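Local coordinates for protein diphosphomevalonate decarboxylase, putative (Trypanosoma brucei, PDB 2HKE) that probably catalyses the ATP-dependent decarboxylation of (R)-5-diphosphomevalonate to isopentenyl diphosphate, a step of the mevalonate pathway that leads to isoprenoids and sterols, at residues Met203-Ser206 with Leu207-Pro211; Asp196-Ser199 with Thr200-Met203; Val311-Leu314 with Met315-Pro319; Asp236-Thr239 with Phe240-Ala244. The protein carries 1 engineered substitution. One frame throughout, in Å; residues are numbered along the deposited sequence.

Interaction 1. Residues Met203-Ser206 with Leu207-Pro211; sequences MQQS and LKTSP
M203 and Q204 hand their carbonyls to L207 N and K208 N in ordinary i to i+4 helical bonds, and the last turn of helix 199-209 then closes on two carbonyls that each take two donors. One is Q205 O, which receives T209 N and also the T209 hydroxyl, OG1 to O 2.8 Å. T209 OG1 comes to Q205 O from above the carbonyl plane, 43° out of it, carried there by a chi1 of 68° that sets it between the backbone N and the carbonyl carbon. The other is S206 O: S210 N reaches it at 2.9 Å and T209 N at 3.3 Å, both from the same face of its plane. S210 is where the chain leaves helical geometry.

On the outer side, Q205 and K208 share a water. It donates to Q205 OE1 at 2.7 Å and accepts from K208 NZ at 2.8 Å, with the lysine chain fully extended. The Q205 side chain passes T209 at an angle, NE2 4.0 Å from T209 CG2, and NE2 donates to E259 O. Q204 runs alongside L207, its NE2 3.9 Å from L207 CD2, while Q204 OE1 is held by K22 N.

The remaining polar ends tie this helix to the chain around it. S206 OG bonds to T258 and W20, and S210 OG to T257 and to L212 N. L207 packs on M213 and I217 of helix 213-234, while S206 and S210 rest on I254 of helix 237-256.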
# COMPACT_ATOMS: atom_id res chain seq x y z
N MET A 203 12.89 -7.92 5.47
CA MET A 203 13.60 -6.90 4.70
C MET A 203 15.00 -6.69 5.26
O MET A 203 15.95 -6.47 4.49
CB MET A 203 12.84 -5.55 4.59
CG MET A 203 12.67 -4.77 5.85
SD MET A 203 11.87 -3.14 5.50
CE MET A 203 10.21 -3.66 5.09
N GLN A 204 15.16 -6.79 6.56
CA GLN A 204 16.50 -6.66 7.12
C GLN A 204 17.33 -7.94 6.83
O GLN A 204 18.52 -7.88 6.63
CB GLN A 204 16.45 -6.36 8.61
CG GLN A 204 15.77 -5.00 8.93
CD GLN A 204 16.34 -3.85 8.08
OE1 GLN A 204 15.80 -3.52 7.03
NE2 GLN A 204 17.48 -3.31 8.50
N GLN A 205 16.68 -9.09 6.79
CA GLN A 205 17.39 -10.31 6.42
C GLN A 205 17.89 -10.21 4.99
O GLN A 205 19.01 -10.57 4.67
CB GLN A 205 16.49 -11.52 6.66
CG GLN A 205 17.24 -12.84 6.74
CD GLN A 205 18.19 -12.97 7.95
OE1 GLN A 205 18.13 -12.18 8.91
NE2 GLN A 205 19.07 -13.99 7.89
N SER A 206 17.07 -9.65 4.09
CA SER A 206 17.51 -9.38 2.71
C SER A 206 18.68 -8.43 2.67
O SER A 206 19.60 -8.62 1.96
CB SER A 206 16.37 -8.81 1.84
OG SER A 206 15.31 -9.74 1.71
N LEU A 207 18.64 -7.37 3.46
CA LEU A 207 19.68 -6.40 3.44
C LEU A 207 20.97 -7.03 3.90
O LEU A 207 22.01 -6.70 3.36
CB LEU A 207 19.34 -5.20 4.33
CG LEU A 207 20.21 -3.98 4.25
CD1 LEU A 207 20.37 -3.39 2.83
CD2 LEU A 207 19.52 -2.92 5.20
N LYS A 208 20.88 -7.93 4.89
CA LYS A 208 22.04 -8.63 5.43
C LYS A 208 22.64 -9.67 4.46
O LYS A 208 23.85 -9.87 4.44
CB LYS A 208 21.65 -9.34 6.72
CG LYS A 208 22.79 -9.90 7.58
CD LYS A 208 22.24 -10.79 8.66
CE LYS A 208 23.33 -11.26 9.65
NZ LYS A 208 22.72 -12.05 10.78
N THR A 209 21.79 -10.37 3.70
CA THR A 209 22.19 -11.59 3.01
C THR A 209 22.00 -11.65 1.50
O THR A 209 22.72 -12.42 0.83
CB THR A 209 21.49 -12.81 3.65
OG1 THR A 209 20.08 -12.76 3.39
CG2 THR A 209 21.76 -12.84 5.19
N SER A 210 21.08 -10.88 0.93
CA SER A 210 20.86 -10.96 -0.51
C SER A 210 21.98 -10.29 -1.26
O SER A 210 22.30 -9.10 -1.01
CB SER A 210 19.52 -10.33 -0.96
OG SER A 210 19.48 -10.31 -2.40
N PRO A 211 22.60 -11.01 -2.21
CA PRO A 211 23.69 -10.34 -2.93
C PRO A 211 23.20 -9.24 -3.84
O PRO A 211 24.01 -8.52 -4.38
CB PRO A 211 24.33 -11.47 -3.76
CG PRO A 211 23.19 -12.36 -4.03
CD PRO A 211 22.45 -12.40 -2.68
O HOH W 1 19.98 -11.27 10.70

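Interaction 2. Residues Asp196-Ser199 with Thr200-Met203. With SO4 (sulfate ion), chain C.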
# COMPACT_ATOMS: atom_id res chain seq x y z
N ASP A 196 5.53 -17.09 6.12
CA ASP A 196 6.98 -16.83 6.13
C ASP A 196 7.24 -15.60 7.04
O ASP A 196 6.32 -15.09 7.66
CB ASP A 196 7.48 -16.60 4.69
CG ASP A 196 8.94 -16.97 4.49
OD1 ASP A 196 9.75 -16.73 5.42
OD2 ASP A 196 9.29 -17.51 3.39
N VAL A 197 8.49 -15.16 7.13
CA VAL A 197 8.85 -14.07 8.05
C VAL A 197 8.05 -12.81 7.73
O VAL A 197 7.61 -12.61 6.59
CB VAL A 197 10.38 -13.77 8.01
CG1 VAL A 197 11.18 -15.03 8.40
CG2 VAL A 197 10.79 -13.25 6.63
N SER A 198 7.87 -11.96 8.74
CA SER A 198 7.23 -10.67 8.51
C SER A 198 8.06 -9.82 7.58
O SER A 198 9.25 -10.03 7.47
CB SER A 198 7.08 -9.91 9.83
OG SER A 198 8.36 -9.51 10.28
N SER A 199 7.41 -8.89 6.90
CA SER A 199 8.08 -7.91 6.04
C SER A 199 9.16 -7.15 6.83
O SER A 199 10.27 -6.98 6.38
CB SER A 199 7.04 -6.92 5.51
OG SER A 199 6.32 -7.50 4.41
N THR A 200 8.83 -6.74 8.05
CA THR A 200 9.79 -5.98 8.86
C THR A 200 11.08 -6.79 9.12
O THR A 200 12.19 -6.32 8.89
CB THR A 200 9.18 -5.58 10.17
OG1 THR A 200 8.05 -4.73 9.94
CG2 THR A 200 10.19 -4.82 11.02
N LYS A 201 10.92 -8.03 9.54
CA LYS A 201 12.08 -8.88 9.75
C LYS A 201 12.75 -9.29 8.44
O LYS A 201 13.97 -9.24 8.33
CB LYS A 201 11.74 -10.11 10.60
CG LYS A 201 11.51 -9.71 12.06
CD LYS A 201 11.40 -10.91 12.96
CE LYS A 201 10.95 -10.53 14.35
NZ LYS A 201 10.70 -11.82 15.13
N GLY A 202 11.94 -9.69 7.45
CA GLY A 202 12.48 -10.19 6.19
C GLY A 202 13.34 -9.17 5.47
O GLY A 202 14.39 -9.50 4.87
N MET A 203 12.89 -7.92 5.47
CA MET A 203 13.60 -6.90 4.70
C MET A 203 15.00 -6.69 5.26
O MET A 203 15.95 -6.47 4.49
CB MET A 203 12.84 -5.55 4.59
CG MET A 203 12.67 -4.77 5.85
SD MET A 203 11.87 -3.14 5.50
CE MET A 203 10.21 -3.66 5.09
S SO4 C . 7.78 -1.48 8.47
O1 SO4 C . 8.80 -2.21 9.19
O2 SO4 C . 7.43 -2.19 7.26
O3 SO4 C . 6.58 -1.36 9.29
O4 SO4 C . 8.29 -0.16 8.10
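S198 is the N-cap of helix 199-209: its hydroxyl takes the amide hydrogen of K201, N to OG 3.0 Å, in a nearly straight bond (N-H...O 166°). A chi1 of 70° puts S198 OG between the backbone N and the carbonyl carbon, turned in to K201 N. The tight part lies just beside it. G202 N donates to S198 O, 2.7 Å, and V197 CG2 presses on the bare alpha carbon of G202 at 3.5 Å. M203 adds to this packing by folding back along S199 O, with CG 3.3 Å and CE 3.6 Å from that oxygen.

The outer side is looser. K201 leaves the exposed cap extended, its side chain touching S198 OG with CB and CG before it runs away. Before the cap, D196 OD1 accepts from V197 N through its anti lone pair, and D196 OD2 takes T263 N.

Off the first turn lies a bound sulfate, probably from the crystallisation liquor, gripped also by K22, Y19, R77, S144 and G145. M203 CE stands beside its O2, 3.8 Å away. From this segment the one hydrogen bond to the sulfate is T200 OG1 to O1, 2.7 Å.

Interaction 3. Residues Val311-Leu314 with Met315-Pro319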
# COMPACT_ATOMS: atom_id res chain seq x y z
N VAL A 311 -9.82 -7.46 -17.77
CA VAL A 311 -10.55 -8.18 -16.77
C VAL A 311 -11.27 -9.40 -17.41
O VAL A 311 -11.24 -10.50 -16.83
CB VAL A 311 -11.50 -7.28 -16.00
CG1 VAL A 311 -12.39 -8.12 -15.07
CG2 VAL A 311 -10.73 -6.20 -15.25
N ALA A 312 -11.82 -9.22 -18.61
CA ALA A 312 -12.40 -10.36 -19.36
C ALA A 312 -11.36 -11.46 -19.59
O ALA A 312 -11.66 -12.67 -19.44
CB ALA A 312 -12.98 -9.90 -20.73
N MET A 313 -10.16 -11.05 -19.97
CA MET A 313 -9.05 -11.98 -20.21
C MET A 313 -8.72 -12.71 -18.93
O MET A 313 -8.60 -13.94 -18.92
CB MET A 313 -7.84 -11.21 -20.75
CG MET A 313 -6.62 -12.04 -21.00
SD MET A 313 -5.58 -12.24 -19.53
CE MET A 313 -5.07 -10.55 -19.07
N LEU A 314 -8.59 -11.98 -17.81
CA LEU A 314 -8.37 -12.65 -16.51
C LEU A 314 -9.42 -13.72 -16.17
O LEU A 314 -9.07 -14.76 -15.64
CB LEU A 314 -8.31 -11.64 -15.35
CG LEU A 314 -7.14 -10.63 -15.39
CD1 LEU A 314 -7.18 -9.67 -14.19
CD2 LEU A 314 -5.77 -11.35 -15.52
N MET A 315 -10.70 -13.43 -16.43
CA MET A 315 -11.81 -14.34 -16.08
C MET A 315 -11.83 -15.63 -16.87
O MET A 315 -12.43 -16.61 -16.44
CB MET A 315 -13.13 -13.64 -16.25
CG MET A 315 -13.35 -12.49 -15.25
SD MET A 315 -13.25 -12.93 -13.52
CE MET A 315 -11.54 -12.64 -13.06
N GLU A 316 -11.21 -15.61 -18.03
CA GLU A 316 -11.06 -16.82 -18.80
C GLU A 316 -10.11 -17.80 -18.11
O GLU A 316 -10.21 -18.98 -18.30
CB GLU A 316 -10.59 -16.45 -20.18
CG GLU A 316 -11.67 -15.78 -20.89
CD GLU A 316 -12.79 -16.72 -21.36
OE1 GLU A 316 -12.52 -17.93 -21.59
OE2 GLU A 316 -13.92 -16.21 -21.51
N HIS A 317 -9.18 -17.27 -17.33
CA HIS A 317 -8.13 -18.08 -16.72
C HIS A 317 -8.36 -18.26 -15.24
O HIS A 317 -7.97 -19.28 -14.64
CB HIS A 317 -6.77 -17.39 -16.96
CG HIS A 317 -6.42 -17.25 -18.41
ND1 HIS A 317 -6.90 -16.24 -19.20
CD2 HIS A 317 -5.66 -18.02 -19.21
CE1 HIS A 317 -6.44 -16.38 -20.43
NE2 HIS A 317 -5.69 -17.46 -20.46
N PHE A 318 -8.93 -17.24 -14.62
CA PHE A 318 -9.27 -17.28 -13.18
C PHE A 318 -10.74 -16.88 -13.01
O PHE A 318 -11.04 -15.80 -12.52
CB PHE A 318 -8.38 -16.32 -12.40
CG PHE A 318 -6.94 -16.71 -12.36
CD1 PHE A 318 -6.05 -16.25 -13.31
CD2 PHE A 318 -6.48 -17.54 -11.35
CE1 PHE A 318 -4.71 -16.64 -13.26
CE2 PHE A 318 -5.14 -17.91 -11.28
CZ PHE A 318 -4.26 -17.45 -12.24
N PRO A 319 -11.68 -17.77 -13.40
CA PRO A 319 -13.09 -17.40 -13.42
C PRO A 319 -13.56 -17.11 -12.03
O PRO A 319 -13.49 -17.97 -11.14
CB PRO A 319 -13.77 -18.65 -14.00
CG PRO A 319 -12.66 -19.42 -14.62
CD PRO A 319 -11.46 -19.15 -13.87
O HOH W 2 -14.23 -13.62 -19.84
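M313 and H317 make the side-chain hydrogen bond of this turn, at the end of helix 307-317: H317 ND1 donates to M313 O, 2.9 Å, with the N-H...O angle at 161°. The oxygen lies exactly in the imidazole plane, so the ring meets it with its edge. NE2 of H317 is bonded to L348 N, which fixes the rotation of the ring from its far side.

Among the backbone bonds, L314 O is shared. F318 N approaches it nearly head-on at 2.7 Å, while H317 N comes in at 3.0 Å from above the carbonyl plane. The helix bonding frays here; E316 N divides itself between A312 O and a weak bond to M313 O. Water 2 donates both to A312 O, at 2.8 Å, and to E316 OE2, at 3.1 Å.

Apolar contacts come from M315, which, bent at chi2 and chi3, curls its CE back to L314 CB (4.1 Å) and sets CG beside V311 CG1. A sulfur-aromatic contact is made by the other methionine: M313 SD approaches the H317 ring obliquely, 4.9 Å from its centroid. Outward, M313 and H317 pack on L275 of helix 267-283, and the F318 ring meets that of F356.

Since ND1 donates to a carbonyl and NE2 pairs with a backbone NH, H317 is probably neutral, with its proton on ND1.

Interaction 4. Residues Asp236-Thr239 with Phe240-Ala244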
# COMPACT_ATOMS: atom_id res chain seq x y z
N ASP A 236 3.11 8.17 -19.74
CA ASP A 236 3.65 7.15 -20.62
C ASP A 236 3.40 5.81 -19.91
O ASP A 236 4.19 5.40 -19.06
CB ASP A 236 5.14 7.40 -20.72
CG ASP A 236 5.87 6.37 -21.58
OD1 ASP A 236 5.28 5.37 -22.06
OD2 ASP A 236 7.11 6.57 -21.73
N PHE A 237 2.28 5.18 -20.21
CA PHE A 237 1.89 3.99 -19.49
C PHE A 237 2.88 2.86 -19.69
O PHE A 237 3.22 2.18 -18.73
CB PHE A 237 0.50 3.52 -19.89
CG PHE A 237 0.10 2.30 -19.18
CD1 PHE A 237 -0.39 2.39 -17.87
CD2 PHE A 237 0.25 1.07 -19.75
CE1 PHE A 237 -0.70 1.24 -17.18
CE2 PHE A 237 -0.09 -0.08 -19.05
CZ PHE A 237 -0.57 0.05 -17.73
N ALA A 238 3.28 2.62 -20.93
CA ALA A 238 4.19 1.50 -21.18
C ALA A 238 5.48 1.55 -20.36
O ALA A 238 5.90 0.53 -19.79
CB ALA A 238 4.49 1.38 -22.70
N THR A 239 6.13 2.72 -20.28
CA THR A 239 7.35 2.89 -19.50
C THR A 239 7.05 2.70 -18.03
O THR A 239 7.79 1.99 -17.30
CB THR A 239 8.00 4.25 -19.76
OG1 THR A 239 8.35 4.32 -21.16
CG2 THR A 239 9.28 4.41 -18.90
N PHE A 240 5.95 3.29 -17.58
CA PHE A 240 5.53 3.12 -16.19
C PHE A 240 5.33 1.63 -15.85
O PHE A 240 5.82 1.10 -14.82
CB PHE A 240 4.25 3.91 -15.91
CG PHE A 240 3.65 3.63 -14.56
CD1 PHE A 240 4.20 4.18 -13.42
CD2 PHE A 240 2.57 2.74 -14.44
CE1 PHE A 240 3.67 3.88 -12.18
CE2 PHE A 240 2.08 2.41 -13.17
CZ PHE A 240 2.63 3.01 -12.06
N ALA A 241 4.60 0.96 -16.73
CA ALA A 241 4.27 -0.45 -16.57
C ALA A 241 5.51 -1.34 -16.52
O ALA A 241 5.61 -2.26 -15.70
CB ALA A 241 3.34 -0.91 -17.70
N GLU A 242 6.43 -1.06 -17.41
CA GLU A 242 7.71 -1.74 -17.44
C GLU A 242 8.53 -1.61 -16.16
O GLU A 242 9.04 -2.63 -15.64
CB GLU A 242 8.51 -1.26 -18.69
CG GLU A 242 7.92 -1.72 -19.99
CD GLU A 242 8.26 -0.80 -21.20
OE1 GLU A 242 9.18 0.04 -21.08
OE2 GLU A 242 7.62 -0.97 -22.28
N ILE A 243 8.62 -0.40 -15.62
CA ILE A 243 9.29 -0.15 -14.33
C ILE A 243 8.59 -0.95 -13.25
O ILE A 243 9.23 -1.59 -12.41
CB ILE A 243 9.31 1.36 -13.94
CG1 ILE A 243 10.21 2.11 -14.88
CG2 ILE A 243 9.64 1.59 -12.42
CD1 ILE A 243 11.69 1.69 -14.76
N ALA A 244 7.25 -0.89 -13.21
CA ALA A 244 6.54 -1.58 -12.13
C ALA A 244 6.82 -3.12 -12.14
O ALA A 244 6.99 -3.76 -11.09
CB ALA A 244 5.06 -1.30 -12.22
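F237 lays its ring over A241: the methyl CB of A241 sits above one face in a CH-pi contact, 4.2 Å from the ring centroid and 28° off the normal. F237 CE2 comes closest, 3.8 Å from A241 CB. With CG anti to the backbone N (chi1 179°), the ring reaches the residue one turn further along. F237 also packs on W180, on I183 of strand 183-189 and on L303 of strand 298-303, whereas A241 touches T286 in a loop. F240 leaves the same turn towards I183 too, and meets F16 and F301 edge-to-face.

The helix begins at D236, its N-cap, and the carboxylate grips T239 twice. OD1 receives T239 N in a weak but straight bond of 3.3 Å, and OD2 takes the T239 hydroxyl, OG1 to OD2 2.6 Å, from above the carboxylate plane. T239 also packs on I227 and A231 of helix 213-234, where I243 joins it.

Regular i to i+4 bonds start at once, from D236 O to F240 N through T239 O to I243 N; A241 N to F237 O is the shortest, 2.7 Å. On the exposed side E242 folds along A238 O, its CG 3.0 Å from that oxygen; OE2 passes A238 CB but, like A238 O, is an acceptor, so the two oxygens do not bond.

An aspartate at the helix start should be favoured by the helix dipole. Its bonds to T239, the one from N weak, hold the first turn, while F237 and A241 add an apolar CH-pi contact to their backbone bond.

Interactions 1 and 2 are two ends of one element, helix 199-209: interaction 2 caps its start, interaction 1 finishes it, and M203 belongs to both, their centres about 10 Å apart. M203 and T200 also bring this helix to the bound sulfate; such an anion may mark a pocket for phosphate groups. Interaction 4, at the start of helix 237-256, lies about 27 Å from interaction 1, centre to centre, yet I254 of that same helix touches S206 and S210. Interaction 3 sits apart, about 36 Å from interaction 1 and about 22 Å from interaction 4, again between centres. All four lie in the C-terminal GHMP-kinase-type family region.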